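Local coordinates for DUF4595 domain-containing protein (Bacteroides vulgatus, PDB 3TZG) that is of unknown function but folds as a porin-like antiparallel beta barrel with a short helix inside it, at residues A[26-31]-A[166-171]; A[40-45]-A[49-54]; A[176-179]-A[183-186]. All coordinates share one frame; numbering follows the deposited sequence.

Contact 1: A[26-31]-A[166-171]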
ATOM      1  N   LEU A  26      -3.324  13.897  -9.979  1.00 62.30           N
ATOM      2  CA  LEU A  26      -2.713  14.146  -8.666  1.00 60.33           C
ATOM      3  C   LEU A  26      -2.350  15.613  -8.513  1.00 65.35           C
ATOM      4  O   LEU A  26      -1.725  16.177  -9.415  1.00 66.29           O
ATOM      5  CB  LEU A  26      -1.468  13.275  -8.452  1.00 57.70           C
ATOM      6  CG  LEU A  26      -1.639  11.867  -7.897  1.00 58.90           C
ATOM      7  CD1 LEU A  26      -2.458  10.976  -8.820  1.00 58.13           C
ATOM      8  CD2 LEU A  26      -0.294  11.231  -7.743  1.00 59.14           C
ATOM      9  N   GLU A  27      -2.740  16.232  -7.377  1.00 61.59           N
ATOM     10  CA  GLU A  27      -2.471  17.651  -7.132  1.00 63.70           C
ATOM     11  C   GLU A  27      -1.603  17.841  -5.888  1.00 66.24           C
ATOM     12  O   GLU A  27      -1.677  17.040  -4.947  1.00 65.21           O
ATOM     13  CB  GLU A  27      -3.780  18.462  -7.008  1.00 67.45           C
ATOM     14  CG  GLU A  27      -4.583  18.561  -8.303  1.00 80.71           C
ATOM     15  CD  GLU A  27      -3.862  19.206  -9.475  1.00121.61           C
ATOM     16  OE1 GLU A  27      -3.130  20.199  -9.258  1.00128.68           O
ATOM     17  OE2 GLU A  27      -4.042  18.723 -10.618  1.00122.80           O
ATOM     18  N   TYR A  28      -0.760  18.903  -5.911  1.00 63.26           N
ATOM     19  CA  TYR A  28       0.197  19.241  -4.854  1.00 63.44           C
ATOM     20  C   TYR A  28       0.131  20.704  -4.447  1.00 73.20           C
ATOM     21  O   TYR A  28      -0.213  21.558  -5.270  1.00 76.26           O
ATOM     22  CB  TYR A  28       1.636  18.929  -5.306  1.00 63.16           C
ATOM     23  CG  TYR A  28       1.853  17.495  -5.734  1.00 61.80           C
ATOM     24  CD1 TYR A  28       2.198  16.512  -4.808  1.00 62.78           C
ATOM     25  CD2 TYR A  28       1.700  17.115  -7.065  1.00 61.35           C
ATOM     26  CE1 TYR A  28       2.371  15.180  -5.196  1.00 61.59           C
ATOM     27  CE2 TYR A  28       1.859  15.786  -7.465  1.00 59.79           C
ATOM     28  CZ  TYR A  28       2.204  14.823  -6.532  1.00 64.78           C
ATOM     29  OH  TYR A  28       2.371  13.521  -6.945  1.00 60.87           O
ATOM     30  N   ASP A  29       0.503  21.004  -3.188  1.00 70.64           N
ATOM     31  CA  ASP A  29       0.534  22.377  -2.696  1.00 73.13           C
ATOM     32  C   ASP A  29       1.911  23.002  -2.976  1.00 79.70           C
ATOM     33  O   ASP A  29       2.800  22.315  -3.488  1.00 78.06           O
ATOM     34  CB  ASP A  29       0.180  22.432  -1.209  1.00 74.51           C
ATOM     35  CG  ASP A  29       1.128  21.751  -0.241  1.00 81.52           C
ATOM     36  OD1 ASP A  29       2.345  21.656  -0.557  1.00 81.84           O
ATOM     37  OD2 ASP A  29       0.682  21.425   0.890  1.00 82.99           O
ATOM     38  N   ARG A  30       2.094  24.284  -2.605  1.00 80.73           N
ATOM     39  CA  ARG A  30       3.317  25.083  -2.817  1.00 83.16           C
ATOM     40  C   ARG A  30       4.596  24.443  -2.197  1.00 86.86           C
ATOM     41  O   ARG A  30       5.703  24.858  -2.551  1.00 87.56           O
ATOM     42  CB  ARG A  30       3.134  26.495  -2.228  1.00 86.16           C
ATOM     43  N   ASP A  31       4.449  23.444  -1.303  1.00 81.79           N
ATOM     44  CA  ASP A  31       5.581  22.784  -0.653  1.00 80.46           C
ATOM     45  C   ASP A  31       5.877  21.403  -1.238  1.00 80.09           C
ATOM     46  O   ASP A  31       6.900  20.818  -0.886  1.00 79.31           O
ATOM     47  CB  ASP A  31       5.320  22.651   0.850  1.00 82.82           C
ATOM     48  CG  ASP A  31       5.366  23.982   1.569  1.00102.15           C
ATOM     49  OD1 ASP A  31       6.196  24.837   1.185  1.00104.82           O
ATOM     50  OD2 ASP A  31       4.601  24.157   2.540  1.00112.75           O
ATOM     51  N   GLN A 166      13.531   7.256  -9.522  1.00 64.39           N
ATOM     52  CA  GLN A 166      13.513   8.522  -8.812  1.00 66.79           C
ATOM     53  C   GLN A 166      12.163   9.162  -9.072  1.00 72.44           C
ATOM     54  O   GLN A 166      11.826   9.416 -10.226  1.00 75.05           O
ATOM     55  CB  GLN A 166      14.674   9.413  -9.237  1.00 71.10           C
ATOM     56  CG  GLN A 166      15.184  10.357  -8.136  1.00101.73           C
ATOM     57  CD  GLN A 166      16.111   9.685  -7.143  1.00130.01           C
ATOM     58  OE1 GLN A 166      15.803   9.574  -5.950  1.00129.43           O
ATOM     59  NE2 GLN A 166      17.281   9.241  -7.605  1.00120.99           N
ATOM     60  N   ALA A 167      11.333   9.280  -8.019  1.00 65.64           N
ATOM     61  CA  ALA A 167      10.004   9.883  -8.061  1.00 62.28           C
ATOM     62  C   ALA A 167       9.672  10.452  -6.694  1.00 60.09           C
ATOM     63  O   ALA A 167      10.326  10.104  -5.705  1.00 59.66           O
ATOM     64  CB  ALA A 167       8.972   8.861  -8.500  1.00 61.57           C
ATOM     65  N   ASN A 168       8.680  11.344  -6.635  1.00 53.54           N
ATOM     66  CA  ASN A 168       8.237  11.980  -5.388  1.00 52.20           C
ATOM     67  C   ASN A 168       7.463  10.970  -4.499  1.00 54.86           C
ATOM     68  O   ASN A 168       7.542  11.054  -3.279  1.00 54.76           O
ATOM     69  CB  ASN A 168       7.374  13.200  -5.695  1.00 48.09           C
ATOM     70  CG  ASN A 168       6.016  12.888  -6.275  1.00 62.77           C
ATOM     71  OD1 ASN A 168       5.876  12.267  -7.325  1.00 60.66           O
ATOM     72  ND2 ASN A 168       4.977  13.295  -5.582  1.00 58.70           N
ATOM     73  N   LEU A 169       6.735  10.017  -5.117  1.00 49.44           N
ATOM     74  CA  LEU A 169       5.960   8.999  -4.418  1.00 46.75           C
ATOM     75  C   LEU A 169       6.769   7.742  -4.226  1.00 51.10           C
ATOM     76  O   LEU A 169       7.743   7.516  -4.949  1.00 50.69           O
ATOM     77  CB  LEU A 169       4.665   8.654  -5.188  1.00 45.44           C
ATOM     78  CG  LEU A 169       3.691   9.770  -5.579  1.00 49.39           C
ATOM     79  CD1 LEU A 169       2.578   9.211  -6.398  1.00 47.89           C
ATOM     80  CD2 LEU A 169       3.146  10.516  -4.357  1.00 49.05           C
ATOM     81  N   ASN A 170       6.354   6.901  -3.252  1.00 47.25           N
ATOM     82  CA  ASN A 170       6.988   5.612  -3.019  1.00 45.14           C
ATOM     83  C   ASN A 170       6.219   4.622  -3.859  1.00 49.73           C
ATOM     84  O   ASN A 170       5.220   4.045  -3.406  1.00 49.93           O
ATOM     85  CB  ASN A 170       7.046   5.250  -1.533  1.00 42.58           C
ATOM     86  CG  ASN A 170       7.718   3.932  -1.261  1.00 68.34           C
ATOM     87  OD1 ASN A 170       8.478   3.401  -2.082  1.00 64.42           O
ATOM     88  ND2 ASN A 170       7.483   3.385  -0.085  1.00 64.90           N
ATOM     89  N   LEU A 171       6.690   4.439  -5.103  1.00 46.26           N
ATOM     90  CA  LEU A 171       6.031   3.623  -6.130  1.00 46.06           C
ATOM     91  C   LEU A 171       5.976   2.112  -5.784  1.00 48.52           C
ATOM     92  O   LEU A 171       5.163   1.425  -6.411  1.00 47.18           O
ATOM     93  CB  LEU A 171       6.687   3.835  -7.505  1.00 46.57           C
ATOM     94  CG  LEU A 171       6.544   5.304  -7.995  1.00 52.07           C
ATOM     95  CD1 LEU A 171       7.176   5.508  -9.318  1.00 52.40           C
ATOM     96  CD2 LEU A 171       5.079   5.770  -8.003  1.00 52.90           C
TER
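Tyr28 and Asn168 meet from opposite directions, and the amide nitrogen Asn168 ND2 donates to the phenol oxygen Tyr28 OH over 2.9 Å with an angle of 154° at the hydrogen. The hydroxyl lies slightly off the amide plane, and the amide stands steeply to the ring, 76° between their planes. Asn168 CG sits between its own backbone N and carbonyl carbon (chi1 70°), which brings the amide group toward the phenol. Both polar ends also hold Val10, the hydroxyl at its carbonyl and Asn168 OD1 at its amide N, so the incoming N-terminal chain is gripped between barrel strand 23-28 and the loop leading to helix 181-188.

The tight part of the contact is this pair together with Leu169, whose CD2 comes within 4.0 Å of Tyr28 OH. Leu26 flanks it with a single apolar contact: the two buried leucines reach tip to tip, Leu26 CD2 touching Leu169 CD1 at 3.8 Å. The remaining side is looser: beyond Tyr28 the strand ends and the chain turns away toward solvent, where Asp29 OD1 accepts from Asp31 N at 2.9 Å in an Asx turn and OD2 forms a salt bridge with Lys33.

A phenylalanine in place of Tyr28 would probably leave Asn168 ND2 and the Val10 carbonyl without their shared hydroxyl partner. The phenol oxygen thus works both ways, accepting from Asn168 and bonding to Val10 O, and this pair of bonds fixes loop 166-171 to the strand beside a single leucine-leucine contact.

Contact 2: A[40-45]-A[49-54]; sequences TPVRYE and ITIGQM
Val42 faces Ile51 and Tyr44 faces Ile49 as non-hydrogen-bonded pairs of two antiparallel strands; the axes of the segments 40-45 and 49-51 come within 4.7 Å, 164° between their directions. Backbone bonding comes from the pair between them: Arg43 N donates to Thr50 O at 2.8 Å and Thr50 N returns to Arg43 O. Gly52 N adds a bond to Pro41 O at 2.9 Å where strand 48-51 ends, and there Pro41 CD rests against Gly52 CA.

Beyond the last backbone bond, one side-chain hydrogen bond joins the two segments. Thr40 OG1 donates to Gln53 O over 2.8 Å, tilted 18° from the carbonyl plane. With OG1 anti to its own carbonyl carbon (chi1 -52°), Thr40 also turns CG2 onto Ile51 CG2, 3.6 Å away. These strands form a beta hairpin in the wall of the barrel, with strand 63-71 pairing next to 48-51.

Apolar contacts gather on the face carrying Val42, Tyr44, Ile49 and Ile51. Val42 lies alongside both isoleucines, its CG2 reaching Ile51 CG1 at 3.7 Å and its CG1 reaching Ile49 CG2. Tyr44 runs beside Ile49, its CD2 meeting Ile49 CG1 at 3.8 Å, while its hydroxyl bonds to Ile34 O.

The face of Arg43 and Thr50 is polar and more open: Arg43, extended from CG to NE, brings NH1 within 4.1 Å of Thr50 CG2, which lies at the guanidinium edge.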
ATOM      1  N   THR A  40      -9.798  12.054  -4.274  1.00 62.85           N
ATOM      2  CA  THR A  40      -9.515  11.796  -2.872  1.00 61.59           C
ATOM      3  C   THR A  40      -8.615  12.928  -2.341  1.00 63.92           C
ATOM      4  O   THR A  40      -7.480  13.078  -2.793  1.00 61.67           O
ATOM      5  CB  THR A  40      -8.883  10.397  -2.734  1.00 69.41           C
ATOM      6  OG1 THR A  40      -9.722   9.457  -3.408  1.00 72.13           O
ATOM      7  CG2 THR A  40      -8.663   9.986  -1.293  1.00 63.86           C
ATOM      8  N   PRO A  41      -9.105  13.751  -1.398  1.00 61.47           N
ATOM      9  CA  PRO A  41      -8.254  14.833  -0.866  1.00 61.23           C
ATOM     10  C   PRO A  41      -7.367  14.366   0.311  1.00 61.03           C
ATOM     11  O   PRO A  41      -7.690  13.402   1.021  1.00 58.36           O
ATOM     12  CB  PRO A  41      -9.277  15.880  -0.409  1.00 65.05           C
ATOM     13  CG  PRO A  41     -10.483  15.083  -0.028  1.00 69.73           C
ATOM     14  CD  PRO A  41     -10.439  13.749  -0.766  1.00 63.71           C
ATOM     15  N   VAL A  42      -6.247  15.072   0.516  1.00 56.26           N
ATOM     16  CA  VAL A  42      -5.293  14.825   1.600  1.00 54.31           C
ATOM     17  C   VAL A  42      -5.124  16.151   2.376  1.00 62.37           C
ATOM     18  O   VAL A  42      -4.619  17.126   1.802  1.00 64.31           O
ATOM     19  CB  VAL A  42      -3.945  14.265   1.049  1.00 55.01           C
ATOM     20  CG1 VAL A  42      -2.919  14.088   2.164  1.00 53.85           C
ATOM     21  CG2 VAL A  42      -4.143  12.956   0.282  1.00 52.29           C
ATOM     22  N   ARG A  43      -5.588  16.208   3.645  1.00 59.49           N
ATOM     23  CA  ARG A  43      -5.474  17.423   4.464  1.00 61.89           C
ATOM     24  C   ARG A  43      -4.402  17.276   5.532  1.00 68.25           C
ATOM     25  O   ARG A  43      -4.193  16.174   6.039  1.00 66.70           O
ATOM     26  CB  ARG A  43      -6.804  17.778   5.137  1.00 64.23           C
ATOM     27  CG  ARG A  43      -7.954  18.063   4.188  1.00 78.51           C
ATOM     28  CD  ARG A  43      -9.270  18.144   4.943  1.00102.16           C
ATOM     29  NE  ARG A  43     -10.405  17.970   4.035  1.00127.58           N
ATOM     30  CZ  ARG A  43     -10.967  16.799   3.737  1.00148.26           C
ATOM     31  NH1 ARG A  43     -10.516  15.677   4.294  1.00134.95           N
ATOM     32  NH2 ARG A  43     -11.984  16.742   2.885  1.00136.35           N
ATOM     33  N   TYR A  44      -3.742  18.390   5.901  1.00 68.26           N
ATOM     34  CA  TYR A  44      -2.692  18.395   6.930  1.00 67.65           C
ATOM     35  C   TYR A  44      -3.045  19.416   8.017  1.00 72.99           C
ATOM     36  O   TYR A  44      -3.041  20.627   7.770  1.00 73.22           O
ATOM     37  CB  TYR A  44      -1.307  18.692   6.325  1.00 68.28           C
ATOM     38  CG  TYR A  44      -0.929  17.829   5.142  1.00 67.52           C
ATOM     39  CD1 TYR A  44      -1.318  18.174   3.852  1.00 69.31           C
ATOM     40  CD2 TYR A  44      -0.117  16.712   5.300  1.00 66.54           C
ATOM     41  CE1 TYR A  44      -0.967  17.393   2.754  1.00 66.95           C
ATOM     42  CE2 TYR A  44       0.258  15.931   4.207  1.00 65.74           C
ATOM     43  CZ  TYR A  44      -0.169  16.281   2.935  1.00 68.81           C
ATOM     44  OH  TYR A  44       0.179  15.525   1.844  1.00 64.16           O
ATOM     45  N   GLU A  45      -3.375  18.905   9.211  1.00 70.14           N
ATOM     46  CA  GLU A  45      -3.771  19.693  10.370  1.00 72.51           C
ATOM     47  C   GLU A  45      -2.971  19.245  11.580  1.00 77.48           C
ATOM     48  O   GLU A  45      -3.233  18.170  12.125  1.00 74.90           O
ATOM     49  CB  GLU A  45      -5.289  19.563  10.619  1.00 74.37           C
ATOM     50  N   ILE A  49      -2.833  13.813   9.431  1.00 55.72           N
ATOM     51  CA  ILE A  49      -3.005  13.704   7.989  1.00 53.06           C
ATOM     52  C   ILE A  49      -4.323  12.994   7.795  1.00 55.45           C
ATOM     53  O   ILE A  49      -4.515  11.920   8.363  1.00 53.37           O
ATOM     54  CB  ILE A  49      -1.819  13.007   7.260  1.00 53.94           C
ATOM     55  CG1 ILE A  49      -0.465  13.682   7.589  1.00 53.98           C
ATOM     56  CG2 ILE A  49      -2.070  12.957   5.729  1.00 53.92           C
ATOM     57  CD1 ILE A  49       0.726  12.967   7.083  1.00 53.32           C
ATOM     58  N   THR A  50      -5.261  13.613   7.073  1.00 53.81           N
ATOM     59  CA  THR A  50      -6.569  13.008   6.841  1.00 54.09           C
ATOM     60  C   THR A  50      -6.747  12.848   5.376  1.00 61.53           C
ATOM     61  O   THR A  50      -6.613  13.832   4.639  1.00 65.64           O
ATOM     62  CB  THR A  50      -7.717  13.820   7.480  1.00 61.14           C
ATOM     63  OG1 THR A  50      -7.490  13.951   8.886  1.00 66.11           O
ATOM     64  CG2 THR A  50      -9.094  13.178   7.252  1.00 55.04           C
ATOM     65  N   ILE A  51      -7.046  11.613   4.949  1.00 57.41           N
ATOM     66  CA  ILE A  51      -7.289  11.276   3.548  1.00 59.28           C
ATOM     67  C   ILE A  51      -8.803  10.977   3.379  1.00 72.77           C
ATOM     68  O   ILE A  51      -9.316  10.124   4.091  1.00 71.71           O
ATOM     69  CB  ILE A  51      -6.367  10.110   3.112  1.00 59.46           C
ATOM     70  CG1 ILE A  51      -4.885  10.600   3.065  1.00 58.49           C
ATOM     71  CG2 ILE A  51      -6.806   9.561   1.758  1.00 59.36           C
ATOM     72  CD1 ILE A  51      -3.775   9.541   3.004  1.00 54.12           C
ATOM     73  N   GLY A  52      -9.490  11.722   2.494  1.00 78.70           N
ATOM     74  CA  GLY A  52     -10.931  11.614   2.226  1.00 84.02           C
ATOM     75  C   GLY A  52     -11.444  10.291   1.646  1.00 98.23           C
ATOM     76  O   GLY A  52     -10.835   9.229   1.860  1.00 96.87           O
ATOM     77  N   GLN A  53     -12.584  10.349   0.885  1.00102.99           N
ATOM     78  CA  GLN A  53     -13.288   9.193   0.270  1.00105.72           C
ATOM     79  C   GLN A  53     -12.486   8.518  -0.890  1.00115.71           C
ATOM     80  O   GLN A  53     -11.909   9.215  -1.728  1.00116.00           O
ATOM     81  CB  GLN A  53     -14.671   9.647  -0.270  1.00109.55           C
ATOM     82  CG  GLN A  53     -15.569   8.555  -0.901  1.00124.58           C
ATOM     83  CD  GLN A  53     -16.240   7.608   0.078  1.00146.31           C
ATOM     84  OE1 GLN A  53     -16.819   8.018   1.094  1.00143.23           O
ATOM     85  NE2 GLN A  53     -16.281   6.326  -0.268  1.00138.17           N
HETATM   86  N   MSE A  54     -12.511   7.152  -0.942  1.00115.94           N
HETATM   87  CA  MSE A  54     -11.918   6.291  -1.990  1.00116.66           C
HETATM   88  C   MSE A  54     -12.916   5.147  -2.340  1.00123.14           C
HETATM   89  O   MSE A  54     -13.803   4.868  -1.532  1.00124.80           O
HETATM   90  CB  MSE A  54     -10.542   5.727  -1.557  1.00117.63           C
HETATM   91  CG  MSE A  54      -9.842   4.864  -2.627  1.00125.01           C
HETATM   92 SE   MSE A  54      -8.926   5.793  -4.127  0.75134.85          SE
HETATM   93  CE  MSE A  54     -10.452   6.279  -5.335  1.00134.03           C
TER

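Contact 3: A[176-179]-A[183-186]; sequences IDYD and SFFY
The ring of Tyr178 lies flat against the start of helix 181-188, with Phe184 CA 3.9 Å above its plane, over the centre. Tyr178 holds CG between its backbone N and carbonyl carbon (chi1 56°), and this rotamer swings the ring onto the helix backbone. Along the Tyr178 side chain the contact begins at CB, which meets Ser183 CB at 3.5 Å. Further out, Tyr178 CZ meets Phe184 CB at 3.7 Å. At the far end the hydroxyl oxygen Tyr178 OH reaches Phe184 CD1 at 3.5 Å.

Phe184 lies alongside Tyr178, pointing the same way. Its CG is anti to the backbone N (chi1 166°), which carries the ring on past the phenol's far end, so that CB and CD1 do the touching and the two rings do not stack. The same phenyl group puts CD2 over the face of the next ring along the helix, that of Phe185, and packs edge-to-face with Tyr174.

Ser183 supplies the polar link. Its OG donates to Asp179 O at 3.1 Å, arriving from well above the carbonyl plane, 45° out of it; this carbonyl lies four residues earlier, just before the helix. The CB of Asp179 points away from the helix segment, and its OD2 bonds to Tyr112 OH; Asp177 O in turn bonds to Tyr128 OH, so the loop is tied to the barrel wall by tyrosine hydroxyls while its other side covers the helix.

The contact lies near the centre of the chain, where the helix sits within the barrel. Its chemistry is mainly aromatic and apolar, with a single serine bond closing the turn: packing, more than charge, probably holds 176-179 on the helix segment.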
ATOM      1  N   ILE A 176       3.844  -3.827  -3.455  1.00 41.36           N
ATOM      2  CA  ILE A 176       4.050  -4.563  -2.187  1.00 41.64           C
ATOM      3  C   ILE A 176       2.698  -4.937  -1.540  1.00 49.58           C
ATOM      4  O   ILE A 176       1.623  -4.511  -2.000  1.00 49.31           O
ATOM      5  CB  ILE A 176       4.980  -3.857  -1.174  1.00 42.46           C
ATOM      6  CG1 ILE A 176       4.319  -2.604  -0.576  1.00 41.01           C
ATOM      7  CG2 ILE A 176       6.333  -3.576  -1.883  1.00 42.02           C
ATOM      8  CD1 ILE A 176       5.117  -1.838   0.403  1.00 44.18           C
ATOM      9  N   ASP A 177       2.805  -5.847  -0.533  1.00 47.89           N
ATOM     10  CA  ASP A 177       1.761  -6.508   0.257  1.00 48.23           C
ATOM     11  C   ASP A 177       1.330  -5.658   1.412  1.00 52.67           C
ATOM     12  O   ASP A 177       2.132  -5.426   2.308  1.00 54.84           O
ATOM     13  CB  ASP A 177       2.347  -7.824   0.796  1.00 51.15           C
ATOM     14  CG  ASP A 177       1.391  -8.979   0.875  1.00 76.22           C
ATOM     15  OD1 ASP A 177       1.247  -9.696  -0.140  1.00 81.75           O
ATOM     16  OD2 ASP A 177       0.834  -9.210   1.964  1.00 85.11           O
ATOM     17  N   TYR A 178       0.072  -5.211   1.432  1.00 47.86           N
ATOM     18  CA  TYR A 178      -0.485  -4.397   2.527  1.00 45.86           C
ATOM     19  C   TYR A 178      -1.987  -4.734   2.727  1.00 49.87           C
ATOM     20  O   TYR A 178      -2.622  -5.346   1.859  1.00 48.45           O
ATOM     21  CB  TYR A 178      -0.274  -2.884   2.278  1.00 44.97           C
ATOM     22  CG  TYR A 178      -0.855  -2.420   0.965  1.00 45.75           C
ATOM     23  CD1 TYR A 178      -2.217  -2.182   0.829  1.00 47.85           C
ATOM     24  CD2 TYR A 178      -0.054  -2.276  -0.160  1.00 45.87           C
ATOM     25  CE1 TYR A 178      -2.775  -1.866  -0.403  1.00 48.31           C
ATOM     26  CE2 TYR A 178      -0.595  -1.907  -1.386  1.00 47.31           C
ATOM     27  CZ  TYR A 178      -1.960  -1.697  -1.503  1.00 57.30           C
ATOM     28  OH  TYR A 178      -2.518  -1.329  -2.707  1.00 62.08           O
ATOM     29  N   ASP A 179      -2.547  -4.331   3.874  1.00 47.73           N
ATOM     30  CA  ASP A 179      -3.949  -4.588   4.138  1.00 48.08           C
ATOM     31  C   ASP A 179      -4.735  -3.252   4.099  1.00 52.80           C
ATOM     32  O   ASP A 179      -4.582  -2.414   4.987  1.00 53.73           O
ATOM     33  CB  ASP A 179      -4.099  -5.326   5.484  1.00 50.07           C
ATOM     34  CG  ASP A 179      -5.497  -5.287   6.059  1.00 59.89           C
ATOM     35  OD1 ASP A 179      -6.429  -5.825   5.397  1.00 59.47           O
ATOM     36  OD2 ASP A 179      -5.674  -4.659   7.140  1.00 64.06           O
ATOM     37  N   SER A 183      -3.305   1.496   4.128  1.00 44.96           N
ATOM     38  CA  SER A 183      -1.922   1.024   4.108  1.00 44.05           C
ATOM     39  C   SER A 183      -1.258   1.421   2.782  1.00 48.57           C
ATOM     40  O   SER A 183      -0.067   1.769   2.773  1.00 48.65           O
ATOM     41  CB  SER A 183      -1.851  -0.479   4.336  1.00 48.03           C
ATOM     42  OG  SER A 183      -1.969  -0.841   5.711  1.00 62.26           O
ATOM     43  N   PHE A 184      -2.044   1.425   1.666  1.00 42.78           N
ATOM     44  CA  PHE A 184      -1.545   1.865   0.372  1.00 40.95           C
ATOM     45  C   PHE A 184      -0.971   3.279   0.514  1.00 45.99           C
ATOM     46  O   PHE A 184       0.211   3.487   0.223  1.00 46.86           O
ATOM     47  CB  PHE A 184      -2.649   1.811  -0.693  1.00 42.66           C
ATOM     48  CG  PHE A 184      -2.301   2.553  -1.958  1.00 44.09           C
ATOM     49  CD1 PHE A 184      -1.472   1.981  -2.910  1.00 45.33           C
ATOM     50  CD2 PHE A 184      -2.780   3.845  -2.183  1.00 47.23           C
ATOM     51  CE1 PHE A 184      -1.151   2.671  -4.075  1.00 45.99           C
ATOM     52  CE2 PHE A 184      -2.449   4.539  -3.353  1.00 49.16           C
ATOM     53  CZ  PHE A 184      -1.651   3.941  -4.293  1.00 45.58           C
ATOM     54  N   PHE A 185      -1.793   4.231   1.030  1.00 41.04           N
ATOM     55  CA  PHE A 185      -1.398   5.617   1.239  1.00 39.93           C
ATOM     56  C   PHE A 185      -0.259   5.739   2.269  1.00 43.22           C
ATOM     57  O   PHE A 185       0.663   6.542   2.059  1.00 42.87           O
ATOM     58  CB  PHE A 185      -2.597   6.458   1.659  1.00 42.23           C
ATOM     59  CG  PHE A 185      -3.487   6.759   0.482  1.00 44.82           C
ATOM     60  CD1 PHE A 185      -3.004   7.465  -0.619  1.00 47.82           C
ATOM     61  CD2 PHE A 185      -4.808   6.317   0.455  1.00 46.64           C
ATOM     62  CE1 PHE A 185      -3.826   7.708  -1.726  1.00 48.62           C
ATOM     63  CE2 PHE A 185      -5.625   6.569  -0.653  1.00 48.41           C
ATOM     64  CZ  PHE A 185      -5.126   7.260  -1.731  1.00 46.53           C
ATOM     65  N   TYR A 186      -0.281   4.907   3.325  1.00 39.41           N
ATOM     66  CA  TYR A 186       0.780   4.888   4.325  1.00 40.66           C
ATOM     67  C   TYR A 186       2.144   4.662   3.675  1.00 47.59           C
ATOM     68  O   TYR A 186       3.082   5.365   4.028  1.00 49.82           O
ATOM     69  CB  TYR A 186       0.512   3.804   5.378  1.00 41.75           C
ATOM     70  CG  TYR A 186       1.682   3.542   6.303  1.00 42.46           C
ATOM     71  CD1 TYR A 186       1.876   4.309   7.451  1.00 44.41           C
ATOM     72  CD2 TYR A 186       2.581   2.511   6.045  1.00 42.63           C
ATOM     73  CE1 TYR A 186       2.928   4.042   8.329  1.00 45.82           C
ATOM     74  CE2 TYR A 186       3.637   2.235   6.915  1.00 43.61           C
ATOM     75  CZ  TYR A 186       3.799   2.997   8.060  1.00 48.96           C
ATOM     76  OH  TYR A 186       4.839   2.731   8.906  1.00 44.90           O
TER

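From the N terminus, strand 23-28 opens contact 1, which closes only at loop 166-171, more than 130 residues later. Contact 2 falls wholly between those two ends: it is a local hairpin, 40-45 turning back into 49-54, and belongs to the same barrel wall. Contact 3 follows in series, closing the short turn from 176-179 into helix 181-188. None of the three crosses another. The centres lie about 15 to 17 Å apart, yet contacts 2 and 3 meet directly where Ile51 CD1 packs on Phe185 CB at 3.6 Å. Together they join the early wall strands to the inner loop and helix.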